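Local coordinates for uncharacterized protein (Pseudomonas aeruginosa, PDB 4O5P) that is a type VI secretion effector that probably hydrolyses membrane phospholipids with an alpha/beta-hydrolase type catalytic domain, at residues Ser326-Glu339 / Arg367-His379. Numbering follows the deposited sequence.
Sequences SFLKRCVHLVSCHE and RKWTVEYAYPGVH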
ATOM      1  N   SER A 326      18.622  -8.657 -18.231  1.00 33.43           N
ATOM      2  CA  SER A 326      17.989  -8.063 -17.044  1.00 29.87           C
ATOM      3  C   SER A 326      16.503  -8.402 -16.881  1.00 23.62           C
ATOM      4  O   SER A 326      15.761  -8.491 -17.856  1.00 24.52           O
ATOM      5  CB  SER A 326      18.174  -6.536 -17.043  1.00 28.80           C
ATOM      6  OG  SER A 326      19.542  -6.178 -17.167  1.00 28.98           O
ATOM      7  N   PHE A 327      16.086  -8.585 -15.635  1.00 22.24           N
ATOM      8  CA  PHE A 327      14.686  -8.835 -15.324  1.00 20.13           C
ATOM      9  C   PHE A 327      13.857  -7.542 -15.184  1.00 21.77           C
ATOM     10  O   PHE A 327      12.723  -7.455 -15.683  1.00 18.57           O
ATOM     11  CB  PHE A 327      14.586  -9.699 -14.072  1.00 22.95           C
ATOM     12  CG  PHE A 327      13.180 -10.047 -13.694  1.00 22.38           C
ATOM     13  CD1 PHE A 327      12.436 -10.913 -14.480  1.00 21.93           C
ATOM     14  CD2 PHE A 327      12.599  -9.498 -12.555  1.00 21.39           C
ATOM     15  CE1 PHE A 327      11.134 -11.236 -14.132  1.00 23.71           C
ATOM     16  CE2 PHE A 327      11.289  -9.810 -12.206  1.00 23.38           C
ATOM     17  CZ  PHE A 327      10.559 -10.682 -12.988  1.00 20.64           C
ATOM     18  N   LEU A 328      14.433  -6.532 -14.531  1.00 17.03           N
ATOM     19  CA  LEU A 328      13.733  -5.262 -14.298  1.00 19.57           C
ATOM     20  C   LEU A 328      14.455  -4.123 -14.998  1.00 15.16           C
ATOM     21  O   LEU A 328      15.618  -3.849 -14.693  1.00 21.25           O
ATOM     22  CB  LEU A 328      13.640  -4.969 -12.791  1.00 16.30           C
ATOM     23  CG  LEU A 328      13.102  -3.598 -12.373  1.00 16.53           C
ATOM     24  CD1 LEU A 328      11.647  -3.495 -12.778  1.00 14.59           C
ATOM     25  CD2 LEU A 328      13.257  -3.387 -10.840  1.00 23.39           C
ATOM     26  N   LYS A 329      13.780  -3.446 -15.920  1.00 16.92           N
ATOM     27  CA  LYS A 329      14.430  -2.395 -16.727  1.00 14.53           C
ATOM     28  C   LYS A 329      14.369  -0.992 -16.114  1.00 19.35           C
ATOM     29  O   LYS A 329      15.195  -0.141 -16.431  1.00 19.46           O
ATOM     30  CB  LYS A 329      13.800  -2.323 -18.119  1.00 18.41           C
ATOM     31  CG  LYS A 329      13.719  -3.639 -18.888  1.00 19.93           C
ATOM     32  CD  LYS A 329      15.059  -4.321 -19.051  1.00 21.72           C
ATOM     33  CE  LYS A 329      14.824  -5.702 -19.696  1.00 35.09           C
ATOM     34  NZ  LYS A 329      16.073  -6.428 -20.129  1.00 35.67           N
ATOM     35  N   ARG A 330      13.388  -0.749 -15.251  1.00 17.03           N
ATOM     36  CA  ARG A 330      13.099   0.611 -14.786  1.00 17.71           C
ATOM     37  C   ARG A 330      12.082   0.593 -13.641  1.00 20.51           C
ATOM     38  O   ARG A 330      10.996   0.024 -13.773  1.00 14.73           O
ATOM     39  CB  ARG A 330      12.541   1.452 -15.940  1.00 19.00           C
ATOM     40  CG  ARG A 330      12.163   2.897 -15.567  1.00 20.32           C
ATOM     41  CD  ARG A 330      13.395   3.728 -15.212  1.00 20.45           C
ATOM     42  NE  ARG A 330      13.060   5.135 -15.000  1.00 22.02           N
ATOM     43  CZ  ARG A 330      13.855   5.996 -14.368  1.00 23.39           C
ATOM     44  NH1 ARG A 330      15.010   5.582 -13.864  1.00 20.35           N
ATOM     45  NH2 ARG A 330      13.491   7.258 -14.222  1.00 21.63           N
ATOM     46  N   CYS A 331      12.434   1.232 -12.527  1.00 15.72           N
ATOM     47  CA  CYS A 331      11.487   1.412 -11.433  1.00 15.07           C
ATOM     48  C   CYS A 331      11.480   2.853 -10.934  1.00 17.63           C
ATOM     49  O   CYS A 331      12.535   3.425 -10.640  1.00 16.35           O
ATOM     50  CB  CYS A 331      11.792   0.466 -10.271  1.00 16.34           C
ATOM     51  SG  CYS A 331      10.661   0.665  -8.845  1.00 20.01           S
ATOM     52  N   VAL A 332      10.287   3.441 -10.859  1.00 17.30           N
ATOM     53  CA  VAL A 332      10.120   4.789 -10.329  1.00 15.34           C
ATOM     54  C   VAL A 332       9.231   4.730  -9.078  1.00 16.86           C
ATOM     55  O   VAL A 332       8.121   4.219  -9.145  1.00 13.72           O
ATOM     56  CB  VAL A 332       9.452   5.707 -11.358  1.00 19.73           C
ATOM     57  CG1 VAL A 332       9.074   7.036 -10.703  1.00 18.55           C
ATOM     58  CG2 VAL A 332      10.366   5.920 -12.604  1.00 16.38           C
ATOM     59  N   HIS A 333       9.713   5.247  -7.947  1.00 14.37           N
ATOM     60  CA  HIS A 333       8.925   5.240  -6.706  1.00 14.56           C
ATOM     61  C   HIS A 333       8.723   6.663  -6.195  1.00 14.98           C
ATOM     62  O   HIS A 333       9.668   7.324  -5.807  1.00 13.37           O
ATOM     63  CB  HIS A 333       9.663   4.443  -5.631  1.00 15.05           C
ATOM     64  CG  HIS A 333       8.847   4.152  -4.406  1.00 14.53           C
ATOM     65  ND1 HIS A 333       9.424   3.876  -3.185  1.00 13.84           N
ATOM     66  CD2 HIS A 333       7.509   4.048  -4.217  1.00 15.70           C
ATOM     67  CE1 HIS A 333       8.479   3.613  -2.298  1.00 12.12           C
ATOM     68  NE2 HIS A 333       7.306   3.714  -2.897  1.00 14.70           N
ATOM     69  N   LEU A 334       7.479   7.113  -6.178  1.00 14.46           N
ATOM     70  CA  LEU A 334       7.127   8.427  -5.700  1.00 13.40           C
ATOM     71  C   LEU A 334       6.611   8.239  -4.286  1.00 14.53           C
ATOM     72  O   LEU A 334       5.687   7.446  -4.074  1.00 14.85           O
ATOM     73  CB  LEU A 334       6.022   8.997  -6.596  1.00 15.75           C
ATOM     74  CG  LEU A 334       6.353   9.021  -8.091  1.00 14.20           C
ATOM     75  CD1 LEU A 334       5.263   9.710  -8.871  1.00 15.41           C
ATOM     76  CD2 LEU A 334       7.727   9.684  -8.358  1.00 10.20           C
ATOM     77  N   VAL A 335       7.199   8.964  -3.329  1.00 14.06           N
ATOM     78  CA  VAL A 335       6.861   8.800  -1.913  1.00 14.40           C
ATOM     79  C   VAL A 335       6.348  10.084  -1.249  1.00 13.98           C
ATOM     80  O   VAL A 335       6.717  11.187  -1.645  1.00 15.64           O
ATOM     81  CB  VAL A 335       8.063   8.225  -1.106  1.00 14.08           C
ATOM     82  CG1 VAL A 335       8.666   7.000  -1.834  1.00 13.05           C
ATOM     83  CG2 VAL A 335       9.142   9.274  -0.915  1.00 10.38           C
ATOM     84  N   SER A 336       5.485   9.926  -0.241  1.00 13.14           N
ATOM     85  CA  SER A 336       4.934  11.043   0.539  1.00 10.73           C
ATOM     86  C   SER A 336       5.920  11.510   1.610  1.00 14.70           C
ATOM     87  O   SER A 336       6.470  10.685   2.339  1.00 17.08           O
ATOM     88  CB  SER A 336       3.629  10.577   1.202  1.00 12.71           C
ATOM     89  OG  SER A 336       3.263  11.389   2.310  1.00 13.31           O
ATOM     90  N   CYS A 337       6.150  12.822   1.715  1.00 14.50           N
ATOM     91  CA  CYS A 337       7.002  13.372   2.769  1.00 13.39           C
ATOM     92  C   CYS A 337       6.263  13.629   4.084  1.00 12.95           C
ATOM     93  O   CYS A 337       6.882  13.689   5.151  1.00 15.08           O
ATOM     94  CB  CYS A 337       7.607  14.705   2.312  1.00 16.36           C
ATOM     95  SG  CYS A 337       8.783  14.535   0.994  1.00 16.10           S
ATOM     96  N   HIS A 338       4.951  13.813   4.000  1.00 13.02           N
ATOM     97  CA  HIS A 338       4.166  14.298   5.143  1.00 14.94           C
ATOM     98  C   HIS A 338       3.277  13.252   5.820  1.00 14.74           C
ATOM     99  O   HIS A 338       2.653  13.552   6.845  1.00 16.25           O
ATOM    100  CB  HIS A 338       3.360  15.534   4.738  1.00 14.21           C
ATOM    101  CG  HIS A 338       4.218  16.624   4.183  1.00 13.15           C
ATOM    102  ND1 HIS A 338       4.064  17.119   2.907  1.00 14.39           N
ATOM    103  CD2 HIS A 338       5.298  17.251   4.703  1.00 13.80           C
ATOM    104  CE1 HIS A 338       4.999  18.025   2.677  1.00 15.15           C
ATOM    105  NE2 HIS A 338       5.764  18.120   3.750  1.00 12.83           N
ATOM    106  N   GLU A 339       3.232  12.030   5.285  1.00 12.80           N
ATOM    107  CA  GLU A 339       2.490  10.938   5.951  1.00 11.29           C
ATOM    108  C   GLU A 339       3.183  10.568   7.275  1.00 14.49           C
ATOM    109  O   GLU A 339       4.416  10.553   7.334  1.00 16.35           O
ATOM    110  CB  GLU A 339       2.410   9.703   5.047  1.00 14.62           C
ATOM    111  CG  GLU A 339       1.692   8.489   5.674  1.00 11.05           C
ATOM    112  CD  GLU A 339       0.263   8.780   6.121  1.00 13.39           C
ATOM    113  OE1 GLU A 339      -0.526   9.338   5.328  1.00 13.17           O
ATOM    114  OE2 GLU A 339      -0.090   8.445   7.280  1.00 15.82           O
ATOM    115  N   ARG A 367      19.518   0.615  -6.501  1.00 20.24           N
ATOM    116  CA  ARG A 367      19.833  -0.212  -7.664  1.00 22.07           C
ATOM    117  C   ARG A 367      19.771   0.548  -8.999  1.00 21.75           C
ATOM    118  O   ARG A 367      18.915   1.414  -9.175  1.00 16.88           O
ATOM    119  CB  ARG A 367      18.819  -1.352  -7.685  1.00 18.53           C
ATOM    120  CG  ARG A 367      19.157  -2.424  -8.644  1.00 28.49           C
ATOM    121  CD  ARG A 367      18.286  -2.298  -9.875  1.00 25.11           C
ATOM    122  NE  ARG A 367      17.668  -3.563 -10.162  1.00 27.32           N
ATOM    123  CZ  ARG A 367      17.248  -3.931 -11.359  1.00 23.36           C
ATOM    124  NH1 ARG A 367      17.383  -3.120 -12.404  1.00 23.54           N
ATOM    125  NH2 ARG A 367      16.698  -5.115 -11.489  1.00 24.71           N
ATOM    126  N   LYS A 368      20.650   0.203  -9.948  1.00 22.97           N
ATOM    127  CA  LYS A 368      20.654   0.842 -11.272  1.00 20.12           C
ATOM    128  C   LYS A 368      19.243   0.931 -11.868  1.00 19.18           C
ATOM    129  O   LYS A 368      18.408   0.061 -11.633  1.00 21.02           O
ATOM    130  CB  LYS A 368      21.577   0.086 -12.254  1.00 21.93           C
ATOM    131  CG  LYS A 368      21.185  -1.374 -12.514  1.00 22.89           C
ATOM    132  CD  LYS A 368      22.136  -2.041 -13.516  1.00 25.19           C
ATOM    133  CE  LYS A 368      21.781  -3.507 -13.730  1.00 28.14           C
ATOM    134  NZ  LYS A 368      22.744  -4.223 -14.621  1.00 27.25           N
ATOM    135  N   TRP A 369      18.967   1.998 -12.606  1.00 18.38           N
ATOM    136  CA  TRP A 369      17.697   2.132 -13.326  1.00 21.52           C
ATOM    137  C   TRP A 369      16.484   2.247 -12.406  1.00 21.73           C
ATOM    138  O   TRP A 369      15.353   2.081 -12.872  1.00 19.54           O
ATOM    139  CB  TRP A 369      17.461   0.951 -14.284  1.00 20.85           C
ATOM    140  CG  TRP A 369      18.642   0.572 -15.136  1.00 21.91           C
ATOM    141  CD1 TRP A 369      19.664   1.384 -15.544  1.00 22.91           C
ATOM    142  CD2 TRP A 369      18.925  -0.728 -15.669  1.00 23.04           C
ATOM    143  NE1 TRP A 369      20.557   0.665 -16.315  1.00 24.98           N
ATOM    144  CE2 TRP A 369      20.122  -0.631 -16.408  1.00 26.19           C
ATOM    145  CE3 TRP A 369      18.274  -1.969 -15.597  1.00 19.89           C
ATOM    146  CZ2 TRP A 369      20.691  -1.733 -17.062  1.00 24.93           C
ATOM    147  CZ3 TRP A 369      18.838  -3.052 -16.249  1.00 25.06           C
ATOM    148  CH2 TRP A 369      20.033  -2.925 -16.972  1.00 22.01           C
ATOM    149  N   THR A 370      16.708   2.521 -11.118  1.00 15.70           N
ATOM    150  CA  THR A 370      15.597   2.755 -10.188  1.00 19.02           C
ATOM    151  C   THR A 370      15.766   4.099  -9.474  1.00 19.53           C
ATOM    152  O   THR A 370      16.879   4.461  -9.087  1.00 19.47           O
ATOM    153  CB  THR A 370      15.441   1.602  -9.173  1.00 14.93           C
ATOM    154  OG1 THR A 370      16.547   1.589  -8.259  1.00 19.47           O
ATOM    155  CG2 THR A 370      15.390   0.263  -9.908  1.00 19.47           C
ATOM    156  N   VAL A 371      14.674   4.838  -9.299  1.00 16.82           N
ATOM    157  CA  VAL A 371      14.764   6.207  -8.782  1.00 18.97           C
ATOM    158  C   VAL A 371      13.604   6.453  -7.823  1.00 15.94           C
ATOM    159  O   VAL A 371      12.536   5.875  -7.991  1.00 16.96           O
ATOM    160  CB  VAL A 371      14.821   7.238  -9.962  1.00 20.74           C
ATOM    161  CG1 VAL A 371      13.591   7.121 -10.851  1.00 20.41           C
ATOM    162  CG2 VAL A 371      14.997   8.658  -9.469  1.00 19.94           C
ATOM    163  N   GLU A 372      13.839   7.259  -6.790  1.00 16.40           N
ATOM    164  CA  GLU A 372      12.855   7.512  -5.728  1.00 17.21           C
ATOM    165  C   GLU A 372      12.705   9.034  -5.570  1.00 14.17           C
ATOM    166  O   GLU A 372      13.689   9.740  -5.323  1.00 17.10           O
ATOM    167  CB  GLU A 372      13.320   6.833  -4.419  1.00 20.22           C
ATOM    168  CG  GLU A 372      12.388   6.955  -3.186  1.00 16.29           C
ATOM    169  CD  GLU A 372      12.662   5.866  -2.153  1.00 13.12           C
ATOM    170  OE1 GLU A 372      13.600   6.004  -1.332  1.00 14.15           O
ATOM    171  OE2 GLU A 372      11.946   4.848  -2.146  1.00 15.96           O
ATOM    172  N   TYR A 373      11.488   9.544  -5.747  1.00 15.14           N
ATOM    173  CA  TYR A 373      11.239  10.983  -5.678  1.00 15.11           C
ATOM    174  C   TYR A 373      10.398  11.343  -4.465  1.00 16.94           C
ATOM    175  O   TYR A 373       9.374  10.697  -4.200  1.00 13.78           O
ATOM    176  CB  TYR A 373      10.514  11.460  -6.932  1.00 16.28           C
ATOM    177  CG  TYR A 373      11.384  11.540  -8.157  1.00 16.30           C
ATOM    178  CD1 TYR A 373      12.294  12.582  -8.323  1.00 17.24           C
ATOM    179  CD2 TYR A 373      11.284  10.582  -9.162  1.00 15.80           C
ATOM    180  CE1 TYR A 373      13.096  12.664  -9.470  1.00 15.95           C
ATOM    181  CE2 TYR A 373      12.066  10.658 -10.293  1.00 17.86           C
ATOM    182  CZ  TYR A 373      12.974  11.691 -10.438  1.00 17.01           C
ATOM    183  OH  TYR A 373      13.744  11.750 -11.575  1.00 18.18           O
ATOM    184  N   ALA A 374      10.831  12.374  -3.736  1.00 16.30           N
ATOM    185  CA  ALA A 374      10.076  12.885  -2.588  1.00 14.84           C
ATOM    186  C   ALA A 374       9.002  13.866  -3.066  1.00 17.03           C
ATOM    187  O   ALA A 374       9.309  14.789  -3.828  1.00 15.22           O
ATOM    188  CB  ALA A 374      10.997  13.570  -1.608  1.00 15.87           C
ATOM    189  N   TYR A 375       7.764  13.657  -2.604  1.00 12.25           N
ATOM    190  CA  TYR A 375       6.578  14.451  -2.977  1.00 13.81           C
ATOM    191  C   TYR A 375       5.842  15.000  -1.739  1.00 13.49           C
ATOM    192  O   TYR A 375       5.839  14.380  -0.677  1.00 15.19           O
ATOM    193  CB  TYR A 375       5.587  13.608  -3.814  1.00 12.29           C
ATOM    194  CG  TYR A 375       5.808  13.726  -5.309  1.00 16.12           C
ATOM    195  CD1 TYR A 375       6.855  13.056  -5.937  1.00 16.36           C
ATOM    196  CD2 TYR A 375       4.979  14.519  -6.093  1.00 15.38           C
ATOM    197  CE1 TYR A 375       7.070  13.177  -7.320  1.00 14.59           C
ATOM    198  CE2 TYR A 375       5.196  14.658  -7.454  1.00 15.67           C
ATOM    199  CZ  TYR A 375       6.237  13.983  -8.057  1.00 20.22           C
ATOM    200  OH  TYR A 375       6.435  14.121  -9.414  1.00 23.30           O
ATOM    201  N   PRO A 376       5.187  16.163  -1.884  1.00 14.04           N
ATOM    202  CA  PRO A 376       4.466  16.774  -0.765  1.00 14.23           C
ATOM    203  C   PRO A 376       3.117  16.110  -0.582  1.00 12.30           C
ATOM    204  O   PRO A 376       2.610  15.504  -1.533  1.00 15.98           O
ATOM    205  CB  PRO A 376       4.271  18.220  -1.241  1.00 11.67           C
ATOM    206  CG  PRO A 376       4.120  18.076  -2.704  1.00 12.18           C
ATOM    207  CD  PRO A 376       5.109  16.990  -3.098  1.00 12.67           C
ATOM    208  N   GLY A 377       2.546  16.230   0.616  1.00 15.59           N
ATOM    209  CA  GLY A 377       1.247  15.657   0.918  1.00 11.96           C
ATOM    210  C   GLY A 377       1.322  14.368   1.704  1.00 11.61           C
ATOM    211  O   GLY A 377       2.399  13.844   1.983  1.00 14.72           O
ATOM    212  N   VAL A 378       0.166  13.856   2.095  1.00 12.21           N
ATOM    213  CA  VAL A 378       0.125  12.613   2.830  1.00 10.91           C
ATOM    214  C   VAL A 378      -0.130  11.477   1.836  1.00 13.05           C
ATOM    215  O   VAL A 378       0.019  11.687   0.635  1.00 11.68           O
ATOM    216  CB  VAL A 378      -0.899  12.665   3.952  1.00 12.21           C
ATOM    217  CG1 VAL A 378      -0.503  13.803   4.929  1.00 13.70           C
ATOM    218  CG2 VAL A 378      -2.283  12.909   3.397  1.00 10.16           C
ATOM    219  N   HIS A 379      -0.489  10.295   2.336  1.00 11.47           N
ATOM    220  CA  HIS A 379      -0.441   9.051   1.557  1.00 11.84           C
ATOM    221  C   HIS A 379      -1.176   9.170   0.196  1.00 12.61           C
ATOM    222  O   HIS A 379      -0.584   8.961  -0.890  1.00 13.16           O
ATOM    223  CB  HIS A 379      -1.029   7.926   2.429  1.00 11.37           C
ATOM    224  CG  HIS A 379      -0.916   6.547   1.856  1.00 12.40           C
ATOM    225  ND1 HIS A 379       0.239   6.061   1.281  1.00 10.31           N
ATOM    226  CD2 HIS A 379      -1.800   5.520   1.839  1.00 13.02           C
ATOM    227  CE1 HIS A 379       0.055   4.809   0.913  1.00 12.27           C
ATOM    228  NE2 HIS A 379      -1.180   4.457   1.229  1.00 11.91           N
TER
HETATM  229  O   HOH W   1      21.636  -6.328 -15.963  1.00 31.62           O
HETATM  230  O   HOH W   2      13.471  10.275 -13.460  1.00 21.89           O
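Ser326 sets its hydroxyl, hydrogen-bonded to Glu323, at the edge of the Trp369 indole, OG 3.3 Å from CH2. Leu328 O accepts from Arg367 NH1 (3.0 Å) and Leu328 CD2 lies over one face of the guanidinium, whose NH2 is held by a salt bridge to Glu311. Arg330, bent at chi2 (67°), brings its guanidinium over Val371 CG1, with Glu413 as its ionic partner. From Cys331 to Cys337 the backbones pair as parallel neighbours in the central sheet of an alpha/beta-hydrolase fold, bonds alternating from Cys331 N to Cys337 N. On the face bearing Cys331 and Val335, His333 ND1 donates to the anti lone pair of Glu372 OE2 at 2.9 Å, their planes 52° apart; Ser348 holds the other carboxylate oxygen. On the opposite face Leu334 CD2 touches Tyr373 CB and Tyr375 CE1. Where the strands end, Gly377 O accepts from Ser336 OG (2.6 Å) and His338 N, while the Gly377 N-H meets His338 ND1 in the ring plane (2.9 Å); Glu476 also binds this imidazole. Glu339, also held by Ser662, accepts at OE1 from His379 N (3.1 Å), anchoring a histidine whose ring bonds Asp281 and Ser237, consistent with a Ser-His-Asp triad.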